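Glutathione S-transferase (Gordonia bronchialis, PDB 4PTS) probably acts as a glutathione transferase, using glutathione as the thiol for reactions on small-molecule substrates. Local coordinates at residues K86-T90 against G121-P125; Y48-A52 against D99-G103; Y28-R32 against R114-Y118. All coordinates share one frame; numbering follows the deposited sequence.

Contact 1 of 3, residues K86-T90 against G121-P125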
loop_
_atom_site.group_PDB
_atom_site.type_symbol
_atom_site.label_atom_id
_atom_site.label_comp_id
_atom_site.label_asym_id
_atom_site.label_seq_id
_atom_site.Cartn_x
_atom_site.Cartn_y
_atom_site.Cartn_z
ATOM N N LYS B 86 -4.679 -13.383 22.277
ATOM C CA LYS B 86 -4.353 -12.389 23.314
ATOM C C LYS B 86 -3.172 -12.754 24.210
ATOM O O LYS B 86 -2.656 -11.868 24.898
ATOM C CB LYS B 86 -5.572 -12.122 24.220
ATOM N N ASN B 87 -2.748 -14.026 24.230
ATOM C CA ASN B 87 -1.619 -14.457 25.093
ATOM C C ASN B 87 -0.292 -14.548 24.390
ATOM O O ASN B 87 0.640 -15.182 24.877
ATOM C CB ASN B 87 -1.921 -15.785 25.779
ATOM C CG ASN B 87 -3.158 -15.707 26.628
ATOM O OD1 ASN B 87 -4.085 -16.477 26.438
ATOM N ND2 ASN B 87 -3.206 -14.739 27.537
ATOM N N SER B 88 -0.211 -13.862 23.266
ATOM C CA SER B 88 1.029 -13.669 22.583
ATOM C C SER B 88 1.623 -14.972 22.066
ATOM O O SER B 88 0.902 -15.939 21.857
ATOM C CB SER B 88 1.988 -12.972 23.528
ATOM O OG SER B 88 3.020 -12.371 22.783
ATOM N N TRP B 89 2.941 -15.006 21.908
ATOM C CA TRP B 89 3.573 -15.957 21.007
ATOM C C TRP B 89 3.430 -17.411 21.421
ATOM O O TRP B 89 3.534 -17.743 22.594
ATOM C CB TRP B 89 5.032 -15.605 20.862
ATOM C CG TRP B 89 5.235 -14.209 20.398
ATOM C CD1 TRP B 89 5.443 -13.109 21.169
ATOM C CD2 TRP B 89 5.250 -13.763 19.058
ATOM N NE1 TRP B 89 5.584 -11.993 20.390
ATOM C CE2 TRP B 89 5.473 -12.363 19.081
ATOM C CE3 TRP B 89 5.098 -14.406 17.829
ATOM C CZ2 TRP B 89 5.556 -11.594 17.922
ATOM C CZ3 TRP B 89 5.188 -13.641 16.670
ATOM C CH2 TRP B 89 5.411 -12.245 16.727
ATOM N N THR B 90 3.169 -18.252 20.430
ATOM C CA THR B 90 3.011 -19.681 20.614
ATOM C C THR B 90 3.963 -20.377 19.652
ATOM O O THR B 90 4.514 -19.744 18.725
ATOM C CB THR B 90 1.578 -20.155 20.308
ATOM O OG1 THR B 90 1.204 -19.750 18.987
ATOM C CG2 THR B 90 0.595 -19.569 21.287
ATOM N N GLY B 121 4.276 -6.900 29.099
ATOM C CA GLY B 121 4.153 -7.491 27.771
ATOM C C GLY B 121 4.987 -8.738 27.548
ATOM O O GLY B 121 6.147 -8.815 27.977
ATOM N N ILE B 122 4.411 -9.693 26.825
ATOM C CA ILE B 122 5.054 -10.985 26.534
ATOM C C ILE B 122 5.689 -10.989 25.127
ATOM O O ILE B 122 5.076 -11.387 24.138
ATOM C CB ILE B 122 4.028 -12.129 26.646
ATOM C CG1 ILE B 122 3.264 -12.056 27.972
ATOM C CG2 ILE B 122 4.711 -13.485 26.516
ATOM C CD1 ILE B 122 4.071 -12.421 29.204
ATOM N N THR B 123 6.954 -10.610 25.065
ATOM C CA THR B 123 7.550 -10.237 23.785
ATOM C C THR B 123 8.661 -11.159 23.339
ATOM O O THR B 123 9.243 -11.897 24.131
ATOM C CB THR B 123 8.134 -8.795 23.744
ATOM O OG1 THR B 123 9.528 -8.794 24.135
ATOM C CG2 THR B 123 7.299 -7.834 24.597
ATOM N N VAL B 124 8.968 -11.033 22.054
ATOM C CA VAL B 124 10.188 -11.563 21.471
ATOM C C VAL B 124 11.032 -10.407 20.923
ATOM O O VAL B 124 10.496 -9.406 20.441
ATOM C CB VAL B 124 9.899 -12.575 20.357
ATOM C CG1 VAL B 124 9.405 -13.871 20.968
ATOM C CG2 VAL B 124 8.888 -12.025 19.368
ATOM N N PRO B 125 12.362 -10.548 20.968
ATOM C CA PRO B 125 13.093 -11.727 21.384
ATOM C C PRO B 125 13.147 -11.834 22.884
ATOM O O PRO B 125 13.074 -10.822 23.583
ATOM C CB PRO B 125 14.495 -11.467 20.845
ATOM C CG PRO B 125 14.625 -9.996 20.957
ATOM C CD PRO B 125 13.268 -9.439 20.642
#
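V124 lies over one face of the W89 indole. Its CG2 methyl stands 3.7 Å from the centroid of the five-membered ring of W89, 27° off the ring normal, a CH-pi contact displaced from the ring centre toward the rim. The side chain of W89 leaves the backbone with CG opposite its own carbonyl carbon (chi1 -56°), which directs the indole toward 121-125. At the edge of the same ring, near its plane, sits the carbonyl oxygen of I122, 3.5 Å from W89 CD1. That oxygen is also the acceptor for S88, whose OG donates to I122 O over 2.7 Å. The hydroxyl approaches in the carbonyl plane at a C=O...O angle of 157°. Behind this bond the CB atoms of S88 and I122 pack at 3.8 Å, while the end of the isoleucine leads away to K108 and Y111 of helix 108-114. The rings of H84 and H287 also meet W89, and V124 touches C56, the predicted nucleophile. P125 follows through a cis peptide bond. This cis-proline just before strand 126-129 is the hallmark of the glutathione site in thioredoxin-fold transferases, and W89, predicted to bind glutathione, packs beside it.

Contact 2 of 3, residues Y48-A52 against D99-G103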
loop_
_atom_site.group_PDB
_atom_site.type_symbol
_atom_site.label_atom_id
_atom_site.label_comp_id
_atom_site.label_asym_id
_atom_site.label_seq_id
_atom_site.Cartn_x
_atom_site.Cartn_y
_atom_site.Cartn_z
ATOM N N TYR B 48 21.692 -21.222 27.547
ATOM C CA TYR B 48 20.587 -20.341 27.207
ATOM C C TYR B 48 20.022 -20.684 25.833
ATOM O O TYR B 48 20.657 -21.387 25.023
ATOM C CB TYR B 48 21.047 -18.871 27.252
ATOM C CG TYR B 48 21.691 -18.515 28.569
ATOM C CD1 TYR B 48 20.933 -18.417 29.718
ATOM C CD2 TYR B 48 23.055 -18.315 28.668
ATOM C CE1 TYR B 48 21.504 -18.110 30.932
ATOM C CE2 TYR B 48 23.642 -18.008 29.880
ATOM C CZ TYR B 48 22.866 -17.912 31.018
ATOM O OH TYR B 48 23.428 -17.613 32.262
ATOM N N ARG B 49 18.820 -20.187 25.579
ATOM C CA ARG B 49 18.136 -20.417 24.314
ATOM C C ARG B 49 17.442 -19.130 23.923
ATOM O O ARG B 49 16.738 -18.503 24.716
ATOM C CB ARG B 49 17.146 -21.580 24.447
ATOM C CG ARG B 49 15.904 -21.490 23.580
ATOM C CD ARG B 49 15.209 -22.846 23.468
ATOM N NE ARG B 49 15.763 -23.539 22.319
ATOM C CZ ARG B 49 15.075 -24.089 21.333
ATOM N NH1 ARG B 49 13.769 -24.141 21.344
ATOM N NH2 ARG B 49 15.728 -24.611 20.326
ATOM N N LEU B 50 17.657 -18.740 22.688
ATOM C CA LEU B 50 17.067 -17.536 22.174
ATOM C C LEU B 50 15.705 -17.877 21.620
ATOM O O LEU B 50 15.600 -18.800 20.796
ATOM C CB LEU B 50 17.935 -16.990 21.057
ATOM C CG LEU B 50 17.327 -15.911 20.180
ATOM C CD1 LEU B 50 16.923 -14.699 21.005
ATOM C CD2 LEU B 50 18.337 -15.552 19.113
ATOM N N ILE B 51 14.669 -17.156 22.063
ATOM C CA ILE B 51 13.344 -17.269 21.450
ATOM C C ILE B 51 13.011 -16.066 20.594
ATOM O O ILE B 51 13.060 -14.943 21.053
ATOM C CB ILE B 51 12.258 -17.432 22.496
ATOM C CG1 ILE B 51 12.535 -18.684 23.340
ATOM C CG2 ILE B 51 10.891 -17.483 21.821
ATOM C CD1 ILE B 51 12.611 -19.994 22.552
ATOM N N ALA B 52 12.660 -16.309 19.341
ATOM C CA ALA B 52 12.395 -15.243 18.404
ATOM C C ALA B 52 11.240 -15.613 17.489
ATOM O O ALA B 52 10.610 -16.664 17.645
ATOM C CB ALA B 52 13.649 -14.983 17.598
ATOM N N ASP B 99 7.659 -26.054 22.023
ATOM C CA ASP B 99 9.060 -25.830 21.737
ATOM C C ASP B 99 9.855 -27.124 21.911
ATOM O O ASP B 99 9.804 -27.750 22.966
ATOM C CB ASP B 99 9.665 -24.762 22.638
ATOM C CG ASP B 99 11.085 -24.427 22.233
ATOM O OD1 ASP B 99 11.287 -24.039 21.058
ATOM O OD2 ASP B 99 12.012 -24.574 23.067
ATOM N N PRO B 100 10.591 -27.524 20.876
ATOM C CA PRO B 100 11.402 -28.720 20.994
ATOM C C PRO B 100 12.122 -28.856 22.352
ATOM O O PRO B 100 12.005 -29.885 22.991
ATOM C CB PRO B 100 12.405 -28.561 19.856
ATOM C CG PRO B 100 11.698 -27.743 18.818
ATOM C CD PRO B 100 10.687 -26.899 19.541
ATOM N N VAL B 101 12.824 -27.817 22.799
ATOM C CA VAL B 101 13.719 -27.921 23.954
ATOM C C VAL B 101 13.049 -27.548 25.275
ATOM O O VAL B 101 13.210 -28.223 26.280
ATOM C CB VAL B 101 14.941 -27.012 23.752
ATOM C CG1 VAL B 101 15.797 -27.001 25.009
ATOM C CG2 VAL B 101 15.759 -27.473 22.562
ATOM N N LEU B 102 12.328 -26.442 25.266
ATOM C CA LEU B 102 11.660 -25.966 26.458
ATOM C C LEU B 102 10.419 -26.780 26.738
ATOM O O LEU B 102 9.982 -26.854 27.867
ATOM C CB LEU B 102 11.298 -24.494 26.311
ATOM C CG LEU B 102 12.494 -23.546 26.222
ATOM C CD1 LEU B 102 11.993 -22.125 26.063
ATOM C CD2 LEU B 102 13.393 -23.657 27.450
ATOM N N GLY B 103 9.838 -27.374 25.701
ATOM C CA GLY B 103 8.644 -28.192 25.856
ATOM C C GLY B 103 7.383 -27.440 26.240
ATOM O O GLY B 103 6.442 -28.048 26.719
#
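Strand 48-53, a central strand of the four-stranded mixed sheet in the thioredoxin-like domain, meets here an Asx motif in the loop between strand 76-80 and helix 108-114. R49 reaches out from the strand and D99 comes from the opposite direction, forming a salt bridge between R49 NH1 and D99 OD2. The carboxylate lies roughly at the guanidinium edge; the model is too tight here, so the placing of NH1 and the detail of the bridge are doubtful. A bend at chi3 (-90°) turns the guanidinium out of line with the aliphatic part of R49. One face of the group is covered by V101, whose CG2 lies 3.6 Å above the plane, over its centre. Nearer the backbone, R49 CD packs at 3.9 Å on L102 CG. L102 also meets I51 tip to tip, with CD1 to CD1 at 4.2 Å, and it touches V128 of strand 126-129, so the leucine spans two neighbouring strands. The loop turns tightly, with G103 N bonded to D99 O at 2.8 Å. The firmer bond to the D99 carboxylate comes from the loop backbone: L102 N donates to D99 OD2 over 2.9 Å, nearly straight at 166°, on the anti side and 24° out of the carboxylate plane.

Contact 3 of 3, residues Y28-R32 against R114-Y118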
loop_
_atom_site.group_PDB
_atom_site.type_symbol
_atom_site.label_atom_id
_atom_site.label_comp_id
_atom_site.label_asym_id
_atom_site.label_seq_id
_atom_site.Cartn_x
_atom_site.Cartn_y
_atom_site.Cartn_z
ATOM N N TYR B 28 10.560 -3.596 30.148
ATOM C CA TYR B 28 11.386 -4.804 29.880
ATOM C C TYR B 28 12.021 -5.446 31.101
ATOM O O TYR B 28 12.022 -4.894 32.204
ATOM C CB TYR B 28 12.501 -4.538 28.850
ATOM C CG TYR B 28 11.939 -4.104 27.545
ATOM C CD1 TYR B 28 10.951 -4.874 26.921
ATOM C CD2 TYR B 28 12.351 -2.935 26.930
ATOM C CE1 TYR B 28 10.390 -4.493 25.719
ATOM C CE2 TYR B 28 11.797 -2.548 25.716
ATOM C CZ TYR B 28 10.812 -3.335 25.116
ATOM O OH TYR B 28 10.231 -2.986 23.913
ATOM N N ILE B 29 12.548 -6.642 30.883
ATOM C CA ILE B 29 13.302 -7.329 31.878
ATOM C C ILE B 29 14.742 -7.041 31.526
ATOM O O ILE B 29 15.267 -7.576 30.558
ATOM C CB ILE B 29 12.975 -8.822 31.877
ATOM C CG1 ILE B 29 11.429 -8.997 32.034
ATOM C CG2 ILE B 29 13.789 -9.500 32.967
ATOM C CD1 ILE B 29 10.912 -10.403 32.333
ATOM N N GLU B 30 15.377 -6.212 32.358
ATOM C CA GLU B 30 16.697 -5.621 32.070
ATOM C C GLU B 30 17.900 -6.473 32.577
ATOM O O GLU B 30 19.041 -6.121 32.322
ATOM C CB GLU B 30 16.816 -4.173 32.638
ATOM C CG GLU B 30 15.873 -3.086 32.079
ATOM N N THR B 31 17.648 -7.565 33.297
ATOM C CA THR B 31 18.692 -8.504 33.712
ATOM C C THR B 31 19.610 -8.846 32.548
ATOM O O THR B 31 19.129 -9.052 31.459
ATOM C CB THR B 31 18.057 -9.833 34.153
ATOM O OG1 THR B 31 17.152 -9.618 35.231
ATOM C CG2 THR B 31 19.103 -10.799 34.592
ATOM N N ARG B 32 20.918 -8.953 32.763
ATOM C CA ARG B 32 21.824 -9.238 31.646
ATOM C C ARG B 32 22.645 -10.515 31.778
ATOM O O ARG B 32 23.002 -10.980 32.877
ATOM C CB ARG B 32 22.784 -8.086 31.413
ATOM C CG ARG B 32 22.099 -6.770 31.146
ATOM C CD ARG B 32 23.105 -5.646 31.218
ATOM N NE ARG B 32 24.122 -5.811 30.187
ATOM C CZ ARG B 32 25.291 -5.179 30.168
ATOM N NH1 ARG B 32 25.614 -4.328 31.128
ATOM N NH2 ARG B 32 26.147 -5.397 29.179
ATOM N N ARG B 114 9.281 -17.420 35.768
ATOM C CA ARG B 114 10.170 -16.516 36.491
ATOM C C ARG B 114 9.436 -15.567 37.416
ATOM O O ARG B 114 9.860 -15.323 38.543
ATOM C CB ARG B 114 11.002 -15.677 35.529
ATOM C CG ARG B 114 11.822 -14.645 36.290
ATOM C CD ARG B 114 13.111 -14.291 35.610
ATOM N NE ARG B 114 13.914 -13.396 36.429
ATOM C CZ ARG B 114 14.840 -12.558 35.962
ATOM N NH1 ARG B 114 15.527 -11.807 36.806
ATOM N NH2 ARG B 114 15.088 -12.451 34.658
ATOM N N PHE B 115 8.384 -14.962 36.895
ATOM C CA PHE B 115 7.610 -13.993 37.626
ATOM C C PHE B 115 6.191 -14.501 37.587
ATOM O O PHE B 115 5.478 -14.260 36.607
ATOM C CB PHE B 115 7.675 -12.640 36.939
ATOM C CG PHE B 115 9.026 -12.015 36.964
ATOM C CD1 PHE B 115 9.593 -11.621 38.166
ATOM C CD2 PHE B 115 9.716 -11.781 35.781
ATOM C CE1 PHE B 115 10.840 -11.013 38.194
ATOM C CE2 PHE B 115 10.958 -11.178 35.796
ATOM C CZ PHE B 115 11.523 -10.792 37.004
ATOM N N PRO B 116 5.779 -15.234 38.628
ATOM C CA PRO B 116 4.442 -15.774 38.536
ATOM C C PRO B 116 3.502 -14.577 38.541
ATOM O O PRO B 116 3.716 -13.640 39.309
ATOM C CB PRO B 116 4.308 -16.613 39.801
ATOM C CG PRO B 116 5.724 -16.906 40.193
ATOM C CD PRO B 116 6.450 -15.645 39.867
ATOM N N GLY B 117 2.516 -14.580 37.651
ATOM C CA GLY B 117 1.631 -13.438 37.452
ATOM C C GLY B 117 2.160 -12.319 36.562
ATOM O O GLY B 117 1.481 -11.333 36.414
ATOM N N TYR B 118 3.335 -12.473 35.939
ATOM C CA TYR B 118 3.957 -11.407 35.119
ATOM C C TYR B 118 2.901 -10.569 34.414
ATOM O O TYR B 118 2.138 -11.079 33.597
ATOM C CB TYR B 118 4.957 -11.974 34.098
ATOM C CG TYR B 118 5.816 -10.920 33.387
ATOM C CD1 TYR B 118 6.803 -10.201 34.068
ATOM C CD2 TYR B 118 5.667 -10.671 32.038
ATOM C CE1 TYR B 118 7.601 -9.254 33.423
ATOM C CE2 TYR B 118 6.463 -9.730 31.387
ATOM C CZ TYR B 118 7.429 -9.027 32.082
ATOM O OH TYR B 118 8.208 -8.103 31.427
#
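The chain folds through a type II beta turn from F115 to Y118, with Y118 N bonded to F115 O at 2.9 Å and G117 at positive phi, while 28-32 runs past it as an irregular segment, the CA atoms of I29 and F115 10.5 Å apart. This is surface packing that joins the N-terminal segment, ahead of strand 48-53, to the turn that follows helix 108-114 in the thioredoxin-like domain. I29 is the buried residue of the contact, and its ethyl branch meets both aromatic rings. Its CD1 comes to the edge of the F115 ring, near the ring plane, 3.5 Å from CE2. The same I29 CD1 lies 3.7 Å from CE1 of Y118, whose side chain arrives from the opposite direction, and I29 CG1 packs 3.4 Å from Y118 OH. The other branch, the CG2 methyl of I29, rests 3.6 Å from R114 NH2. The arginine is extended from CG to NE and also borders F115: F115 CZ lies over one face of the guanidinium, and R114 CG over one face of the phenyl ring. Stretched out in this way, the guanidinium reaches both 28-32 and strand 134-137, where R114 NH2 donates to V135 O. Backbone bonds from I29 to the side chains of N138 and T137 tie the segment to the end of strand 134-137 and the loop after it. T31 meets the guanidinium at its edge. With its OG1 opposite the carbonyl carbon (chi1 -59°), it accepts from R114 NH1 over 3.1 Å at 159°, only 10° out of the guanidinium plane.

How the contacts relate
All three contacts lie on one side of the chain's centre, around the four-stranded sheet, and none is touched by the other subunit. Contacts 1 and 2 have centres about 14 Å apart and meet where V124 and P125 pack on the backbone of strand 48-53. The centre of contact 3 is about 13 Å from that of contact 1, joined through the chain as 114-118 leads toward 121-125, and about 17 Å from that of contact 2, without touching it. In sequence the order is 28-32, 48-52, 86-90, 99-103, 114-118, 121-125. Together they link the N-terminal segment and the long connection between strands 76-80 and 126-129 to the thioredoxin-like sheet; contact 1 holds the predicted glutathione-binding residue.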